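Local coordinates for putative cell adhesion protein (Bacteroides eggerthii, PDB 4GPV) that probably serves as a fimbrial (FimA-like) subunit that assembles into pili and supports adhesion of the bacterium, at residues Glu15-Thr20 with Gly79-Lys84; Trp132-Ser137 with Arg193-Ala198. All blocks are in the same frame, centred on the assembly; numbering follows the deposited sequence.

Contact 1 of 2, residues Glu15-Thr20 with Gly79-Lys84; sequences EQAVLT and GTTAAK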
ATOM      1  N   GLU A  15      30.064  24.475  10.737  1.00 33.63           N
ATOM      2  CA  GLU A  15      30.418  24.401  12.149  1.00 34.35           C
ATOM      3  C   GLU A  15      29.494  23.409  12.841  1.00 33.17           C
ATOM      4  O   GLU A  15      28.381  23.196  12.362  1.00 30.60           O
ATOM      5  CB  GLU A  15      30.309  25.795  12.800  1.00 37.54           C
ATOM      6  CG  GLU A  15      31.312  26.006  13.920  1.00 54.20           C
ATOM      7  CD  GLU A  15      31.207  27.292  14.722  1.00 88.76           C
ATOM      8  OE1 GLU A  15      30.216  28.041  14.552  1.00 83.98           O
ATOM      9  OE2 GLU A  15      32.121  27.543  15.540  1.00 94.88           O
ATOM     10  N   GLN A  16      29.935  22.799  13.959  1.00 30.76           N
ATOM     11  CA  GLN A  16      29.072  21.852  14.664  1.00 29.65           C
ATOM     12  C   GLN A  16      27.718  22.485  14.946  1.00 32.87           C
ATOM     13  O   GLN A  16      27.648  23.635  15.403  1.00 34.34           O
ATOM     14  CB  GLN A  16      29.698  21.376  15.984  1.00 31.22           C
ATOM     15  CG  GLN A  16      28.876  20.210  16.575  1.00 34.33           C
ATOM     16  CD  GLN A  16      29.431  19.694  17.870  1.00 43.32           C
ATOM     17  OE1 GLN A  16      30.193  20.366  18.570  1.00 45.01           O
ATOM     18  NE2 GLN A  16      29.044  18.494  18.228  1.00 37.63           N
ATOM     19  N   ALA A  17      26.668  21.742  14.678  1.00 28.90           N
ATOM     20  CA  ALA A  17      25.323  22.210  14.900  1.00 29.40           C
ATOM     21  C   ALA A  17      24.566  21.254  15.787  1.00 32.66           C
ATOM     22  O   ALA A  17      24.977  20.103  15.979  1.00 32.16           O
ATOM     23  CB  ALA A  17      24.611  22.348  13.563  1.00 30.70           C
ATOM     24  N   VAL A  18      23.459  21.743  16.325  1.00 27.77           N
ATOM     25  CA  VAL A  18      22.491  20.960  17.077  1.00 26.76           C
ATOM     26  C   VAL A  18      21.196  21.069  16.305  1.00 29.95           C
ATOM     27  O   VAL A  18      20.733  22.181  16.039  1.00 29.82           O
ATOM     28  CB  VAL A  18      22.325  21.372  18.559  1.00 31.37           C
ATOM     29  CG1 VAL A  18      21.328  20.451  19.256  1.00 31.28           C
ATOM     30  CG2 VAL A  18      23.673  21.369  19.279  1.00 31.84           C
ATOM     31  N   LEU A  19      20.654  19.929  15.894  1.00 27.88           N
ATOM     32  CA  LEU A  19      19.403  19.848  15.147  1.00 28.13           C
ATOM     33  C   LEU A  19      18.393  19.091  15.976  1.00 33.26           C
ATOM     34  O   LEU A  19      18.700  18.000  16.471  1.00 33.21           O
ATOM     35  CB  LEU A  19      19.630  19.129  13.808  1.00 28.85           C
ATOM     36  CG  LEU A  19      20.272  19.908  12.669  1.00 35.76           C
ATOM     37  CD1 LEU A  19      21.738  19.598  12.560  1.00 37.72           C
ATOM     38  CD2 LEU A  19      19.607  19.525  11.338  1.00 37.36           C
ATOM     39  N   THR A  20      17.207  19.682  16.161  1.00 29.63           N
ATOM     40  CA  THR A  20      16.110  19.048  16.897  1.00 28.84           C
ATOM     41  C   THR A  20      15.088  18.661  15.844  1.00 32.74           C
ATOM     42  O   THR A  20      14.609  19.534  15.116  1.00 30.48           O
ATOM     43  CB  THR A  20      15.561  19.987  17.988  1.00 38.91           C
ATOM     44  OG1 THR A  20      16.622  20.343  18.872  1.00 43.20           O
ATOM     45  CG2 THR A  20      14.427  19.346  18.787  1.00 40.86           C
ATOM     46  N   GLY A  79      26.058  16.509  13.193  1.00 30.21           N
ATOM     47  CA  GLY A  79      25.967  17.275  11.956  1.00 28.91           C
ATOM     48  C   GLY A  79      26.513  18.682  12.041  1.00 30.35           C
ATOM     49  O   GLY A  79      27.090  19.091  13.052  1.00 29.49           O
ATOM     50  N   THR A  80      26.346  19.436  10.954  1.00 26.95           N
ATOM     51  CA  THR A  80      26.937  20.768  10.889  1.00 26.80           C
ATOM     52  C   THR A  80      25.933  21.796  10.373  1.00 29.33           C
ATOM     53  O   THR A  80      24.821  21.436   9.956  1.00 26.71           O
ATOM     54  CB  THR A  80      28.201  20.771   9.980  1.00 35.63           C
ATOM     55  OG1 THR A  80      27.798  20.841   8.615  1.00 35.88           O
ATOM     56  CG2 THR A  80      29.160  19.576  10.215  1.00 32.34           C
ATOM     57  N   THR A  81      26.378  23.066  10.320  1.00 29.17           N
ATOM     58  CA  THR A  81      25.574  24.176   9.795  1.00 28.94           C
ATOM     59  C   THR A  81      25.470  24.117   8.262  1.00 33.04           C
ATOM     60  O   THR A  81      24.754  24.933   7.654  1.00 31.33           O
ATOM     61  CB  THR A  81      26.129  25.510  10.262  1.00 34.30           C
ATOM     62  OG1 THR A  81      27.519  25.593   9.933  1.00 33.90           O
ATOM     63  CG2 THR A  81      25.901  25.728  11.740  1.00 33.66           C
ATOM     64  N   ALA A  82      26.119  23.107   7.649  1.00 29.56           N
ATOM     65  CA  ALA A  82      26.030  22.865   6.214  1.00 29.28           C
ATOM     66  C   ALA A  82      24.788  22.031   5.858  1.00 29.56           C
ATOM     67  O   ALA A  82      24.464  21.940   4.673  1.00 28.99           O
ATOM     68  CB  ALA A  82      27.287  22.179   5.705  1.00 30.79           C
ATOM     69  N   ALA A  83      24.076  21.425   6.854  1.00 26.30           N
ATOM     70  CA  ALA A  83      22.855  20.654   6.567  1.00 26.20           C
ATOM     71  C   ALA A  83      21.790  21.559   5.935  1.00 29.58           C
ATOM     72  O   ALA A  83      21.529  22.648   6.449  1.00 27.97           O
ATOM     73  CB  ALA A  83      22.305  20.015   7.845  1.00 26.67           C
ATOM     74  N   LYS A  84      21.179  21.098   4.823  1.00 26.98           N
ATOM     75  CA  LYS A  84      20.138  21.833   4.090  1.00 26.92           C
ATOM     76  C   LYS A  84      18.803  21.087   4.008  1.00 27.32           C
ATOM     77  O   LYS A  84      17.758  21.727   3.882  1.00 26.00           O
ATOM     78  CB  LYS A  84      20.603  22.122   2.657  1.00 29.77           C
ATOM     79  CG  LYS A  84      21.777  23.114   2.587  1.00 38.54           C
ATOM     80  CD  LYS A  84      21.410  24.551   2.989  1.00 46.90           C
ATOM     81  CE  LYS A  84      20.497  25.253   2.010  1.00 61.35           C
ATOM     82  NZ  LYS A  84      20.051  26.576   2.524  1.00 70.63           N
TER
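A single beta bridge between Gln16 and Thr80 joins the lead-in to strand 18-24 to the turn that opens strand 83-90. Ala17 N donates to Gly79 O at 3.1 Å, a nearly straight bond (166°) whose donor stands above the carbonyl plane. At the other end of the bridge Glu15 is held twice by Thr81: the backbone N of Thr81 reaches Glu15 O at 2.9 Å, lying in the plane of that carbonyl, while Thr81 OG1 accepts from Glu15 N at 2.9 Å. With chi1 at 53°, OG1 sits between its own N and carbonyl carbon, turned to meet that N-H. Glu15 O also receives a CA-H contact from Thr80 CA at 3.2 Å. The methyl of Ala17 lies against the Thr80 carbonyl group, CB 3.5 Å from Thr80 C, and farther along Leu19 CD2 meets Ala83 CB at 4.4 Å, with Leu54 of strand 50-56 also touching Leu19. Thr80 OG1 accepts from Ala82 N and from Gly14 N, and Asp62 takes the Thr80 N-H. Residues 79-84 thus combine an ST turn at Thr80 with a type I beta turn from Thr80 to Ala83, joined to residues 15-17 by the bridge and the Thr81 side chain.

Contact 2 of 2, residues Trp132-Ser137 with Arg193-Ala198; sequences WMSGES and RFFGSA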
ATOM      1  N   TRP A 132       5.377   1.511   6.695  1.00 17.68           N
ATOM      2  CA  TRP A 132       6.451   2.428   6.293  1.00 18.79           C
ATOM      3  C   TRP A 132       5.885   3.827   6.110  1.00 21.41           C
ATOM      4  O   TRP A 132       4.799   3.970   5.553  1.00 19.11           O
ATOM      5  CB  TRP A 132       7.089   1.976   4.967  1.00 18.53           C
ATOM      6  CG  TRP A 132       7.890   0.702   5.042  1.00 18.36           C
ATOM      7  CD1 TRP A 132       8.321   0.057   6.164  1.00 20.89           C
ATOM      8  CD2 TRP A 132       8.412  -0.040   3.923  1.00 18.06           C
ATOM      9  NE1 TRP A 132       9.025  -1.071   5.819  1.00 19.58           N
ATOM     10  CE2 TRP A 132       9.121  -1.142   4.449  1.00 20.08           C
ATOM     11  CE3 TRP A 132       8.334   0.118   2.528  1.00 18.77           C
ATOM     12  CZ2 TRP A 132       9.743  -2.099   3.629  1.00 20.65           C
ATOM     13  CZ3 TRP A 132       8.934  -0.847   1.703  1.00 20.21           C
ATOM     14  CH2 TRP A 132       9.633  -1.935   2.259  1.00 20.94           C
HETATM   15  N   MSE A 133       6.609   4.843   6.588  1.00 17.85           N
HETATM   16  CA  MSE A 133       6.256   6.256   6.455  1.00 16.49           C
HETATM   17  C   MSE A 133       7.485   7.035   6.096  1.00 20.84           C
HETATM   18  O   MSE A 133       8.604   6.619   6.434  1.00 20.14           O
HETATM   19  CB  MSE A 133       5.652   6.826   7.748  1.00 17.73           C
HETATM   20  CG  MSE A 133       4.313   6.168   8.126  1.00 22.46           C
HETATM   21 SE   MSE A 133       3.707   6.807   9.854  0.75 31.45          SE
HETATM   22  CE  MSE A 133       4.447   5.474  11.005  1.00 28.59           C
ATOM     23  N   SER A 134       7.305   8.117   5.358  1.00 18.21           N
ATOM     24  CA  SER A 134       8.459   8.914   4.998  1.00 16.44           C
ATOM     25  C   SER A 134       8.060  10.375   4.876  1.00 21.17           C
ATOM     26  O   SER A 134       6.889  10.713   4.713  1.00 19.97           O
ATOM     27  CB  SER A 134       9.108   8.392   3.714  1.00 20.07           C
ATOM     28  OG  SER A 134       8.285   8.697   2.592  1.00 24.47           O
ATOM     29  N   GLY A 135       9.040  11.238   4.979  1.00 20.01           N
ATOM     30  CA  GLY A 135       8.818  12.673   4.870  1.00 20.39           C
ATOM     31  C   GLY A 135      10.123  13.405   4.751  1.00 21.85           C
ATOM     32  O   GLY A 135      11.185  12.814   4.937  1.00 20.13           O
ATOM     33  N   GLU A 136      10.065  14.718   4.439  1.00 20.71           N
ATOM     34  CA  GLU A 136      11.311  15.473   4.300  1.00 21.76           C
ATOM     35  C   GLU A 136      11.061  16.929   4.626  1.00 24.46           C
ATOM     36  O   GLU A 136       9.932  17.401   4.486  1.00 23.39           O
ATOM     37  CB  GLU A 136      11.885  15.343   2.860  1.00 24.65           C
ATOM     38  CG  GLU A 136      11.026  16.000   1.785  1.00 29.18           C
ATOM     39  CD  GLU A 136      11.352  15.628   0.355  1.00 51.81           C
ATOM     40  OE1 GLU A 136      10.952  14.523  -0.073  1.00 45.24           O
ATOM     41  OE2 GLU A 136      11.954  16.463  -0.357  1.00 54.39           O
ATOM     42  N   SER A 137      12.121  17.653   4.975  1.00 21.59           N
ATOM     43  CA  SER A 137      11.986  19.070   5.293  1.00 23.57           C
ATOM     44  C   SER A 137      13.267  19.806   5.013  1.00 27.21           C
ATOM     45  O   SER A 137      14.359  19.219   5.090  1.00 26.20           O
ATOM     46  CB  SER A 137      11.613  19.224   6.771  1.00 29.72           C
ATOM     47  OG  SER A 137      11.600  20.579   7.197  1.00 42.68           O
ATOM     48  N   ARG A 193       8.356   3.293  -3.292  1.00 20.97           N
ATOM     49  CA  ARG A 193       9.285   4.398  -3.350  1.00 21.49           C
ATOM     50  C   ARG A 193       9.098   5.272  -2.151  1.00 26.18           C
ATOM     51  O   ARG A 193       7.970   5.731  -1.876  1.00 27.23           O
ATOM     52  CB  ARG A 193       9.049   5.219  -4.630  1.00 25.31           C
ATOM     53  CG  ARG A 193       9.844   4.782  -5.823  1.00 38.70           C
ATOM     54  CD  ARG A 193      11.320   5.098  -5.660  1.00 51.45           C
ATOM     55  NE  ARG A 193      11.704   6.448  -6.064  1.00 62.45           N
ATOM     56  CZ  ARG A 193      12.196   6.763  -7.254  1.00 71.79           C
ATOM     57  NH1 ARG A 193      12.317   5.837  -8.196  1.00 61.28           N
ATOM     58  NH2 ARG A 193      12.553   8.007  -7.520  1.00 63.84           N
ATOM     59  N   PHE A 194      10.181   5.506  -1.396  1.00 19.15           N
ATOM     60  CA  PHE A 194      10.035   6.371  -0.235  1.00 17.06           C
ATOM     61  C   PHE A 194      10.001   7.829  -0.624  1.00 22.44           C
ATOM     62  O   PHE A 194       9.343   8.618   0.052  1.00 22.17           O
ATOM     63  CB  PHE A 194      11.194   6.122   0.764  1.00 19.43           C
ATOM     64  CG  PHE A 194      11.206   4.704   1.277  1.00 18.72           C
ATOM     65  CD1 PHE A 194      10.455   4.344   2.397  1.00 19.29           C
ATOM     66  CD2 PHE A 194      11.965   3.719   0.640  1.00 20.66           C
ATOM     67  CE1 PHE A 194      10.474   3.027   2.876  1.00 20.27           C
ATOM     68  CE2 PHE A 194      11.957   2.394   1.105  1.00 22.75           C
ATOM     69  CZ  PHE A 194      11.207   2.057   2.205  1.00 21.03           C
ATOM     70  N   PHE A 195      10.791   8.217  -1.650  1.00 21.10           N
ATOM     71  CA  PHE A 195      10.882   9.601  -2.103  1.00 21.76           C
ATOM     72  C   PHE A 195      10.736   9.618  -3.608  1.00 29.05           C
ATOM     73  O   PHE A 195      10.405   8.603  -4.208  1.00 30.18           O
ATOM     74  CB  PHE A 195      12.208  10.227  -1.634  1.00 23.01           C
ATOM     75  CG  PHE A 195      12.347  10.153  -0.144  1.00 22.58           C
ATOM     76  CD1 PHE A 195      11.590  10.979   0.683  1.00 23.75           C
ATOM     77  CD2 PHE A 195      13.177   9.205   0.446  1.00 22.83           C
ATOM     78  CE1 PHE A 195      11.644  10.843   2.065  1.00 24.45           C
ATOM     79  CE2 PHE A 195      13.227   9.073   1.831  1.00 25.46           C
ATOM     80  CZ  PHE A 195      12.500   9.934   2.632  1.00 23.23           C
ATOM     81  N   GLY A 196      10.905  10.772  -4.204  1.00 28.76           N
ATOM     82  CA  GLY A 196      10.738  10.872  -5.643  1.00 29.01           C
ATOM     83  C   GLY A 196       9.414  11.503  -5.983  1.00 30.66           C
ATOM     84  O   GLY A 196       8.640  11.898  -5.104  1.00 30.45           O
ATOM     85  N   SER A 197       9.166  11.609  -7.269  1.00 26.36           N
ATOM     86  CA  SER A 197       7.984  12.282  -7.766  1.00 25.30           C
ATOM     87  C   SER A 197       6.742  11.439  -7.566  1.00 25.61           C
ATOM     88  O   SER A 197       6.810  10.215  -7.434  1.00 22.66           O
ATOM     89  CB  SER A 197       8.144  12.587  -9.245  1.00 27.65           C
ATOM     90  OG  SER A 197       8.093  11.376  -9.982  1.00 27.62           O
ATOM     91  N   ALA A 198       5.590  12.112  -7.587  1.00 22.95           N
ATOM     92  CA  ALA A 198       4.315  11.428  -7.491  1.00 21.82           C
ATOM     93  C   ALA A 198       4.197  10.403  -8.647  1.00 21.83           C
ATOM     94  O   ALA A 198       3.722   9.286  -8.420  1.00 21.39           O
ATOM     95  CB  ALA A 198       3.192  12.460  -7.555  1.00 22.85           C
TER
HETATM   96  O   HOH W   1      11.396  13.546  -2.732  1.00 44.51           O
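Trp132 lays one face of its indole against the tip of Phe194, whose CZ stands 3.5 Å from Trp132 CE3 and is offset toward the rim of the indole. The two ring planes are inclined at 39°, and Phe194 CE1 lies near CE3 and CD2, so the contact falls on the CE3 side of the six-membered ring. An alanine in place of Trp132 would probably leave the CZ end of Phe194 without the indole face it rests on, with a gap where the six-membered ring had been. Two residues on, Ser134 OG donates to Phe194 O at 2.8 Å, in the carbonyl plane and on a lone pair; chi1 of 72° turns the hydroxyl to that oxygen. Ser134 CB meanwhile lies at the edge of the Phe194 ring and 3.9 Å from Phe195 CZ. Here the loop between strand 176-193 and helix 198-201, within the FimA-like C-terminal family region, drops two neighbouring phenylalanines onto strand 133-138 of the larger sheet; Phe195 also meets Tyr87 edge-to-face and touches helix 106-111. Gly135 O approaches the edge of the Phe195 ring, 3.5 Å from CE1. Glu136 then runs past Phe195 in the opposite direction, OE1 3.7 Å from CD1. The same OE1 accepts from a water that in turn takes the N-H of Gly196, while OE2 forms a salt bridge with Lys85.

How the contacts relate
Contact 1 closes before contact 2 opens along the chain, and their centres lie about 22 Å apart, on the same side of the chain's centre. Strands 83-90 and 133-138 are antiparallel neighbours in the larger mixed sheet, which ties the two together although their nearest atoms stay about 4 Å apart without touching. Contact 1 sits far out, about 34 Å from the chain's centre, where the N-terminal stretch meets the start of strand 83-90. Contact 2, about 13 Å from that centre, brings a loop leaving strand 176-193 of the second sheet onto the first. Contact 1 thus lies at an outlying end of the large sheet of this elongated subunit, while contact 2 joins that sheet to the loop that leaves the second.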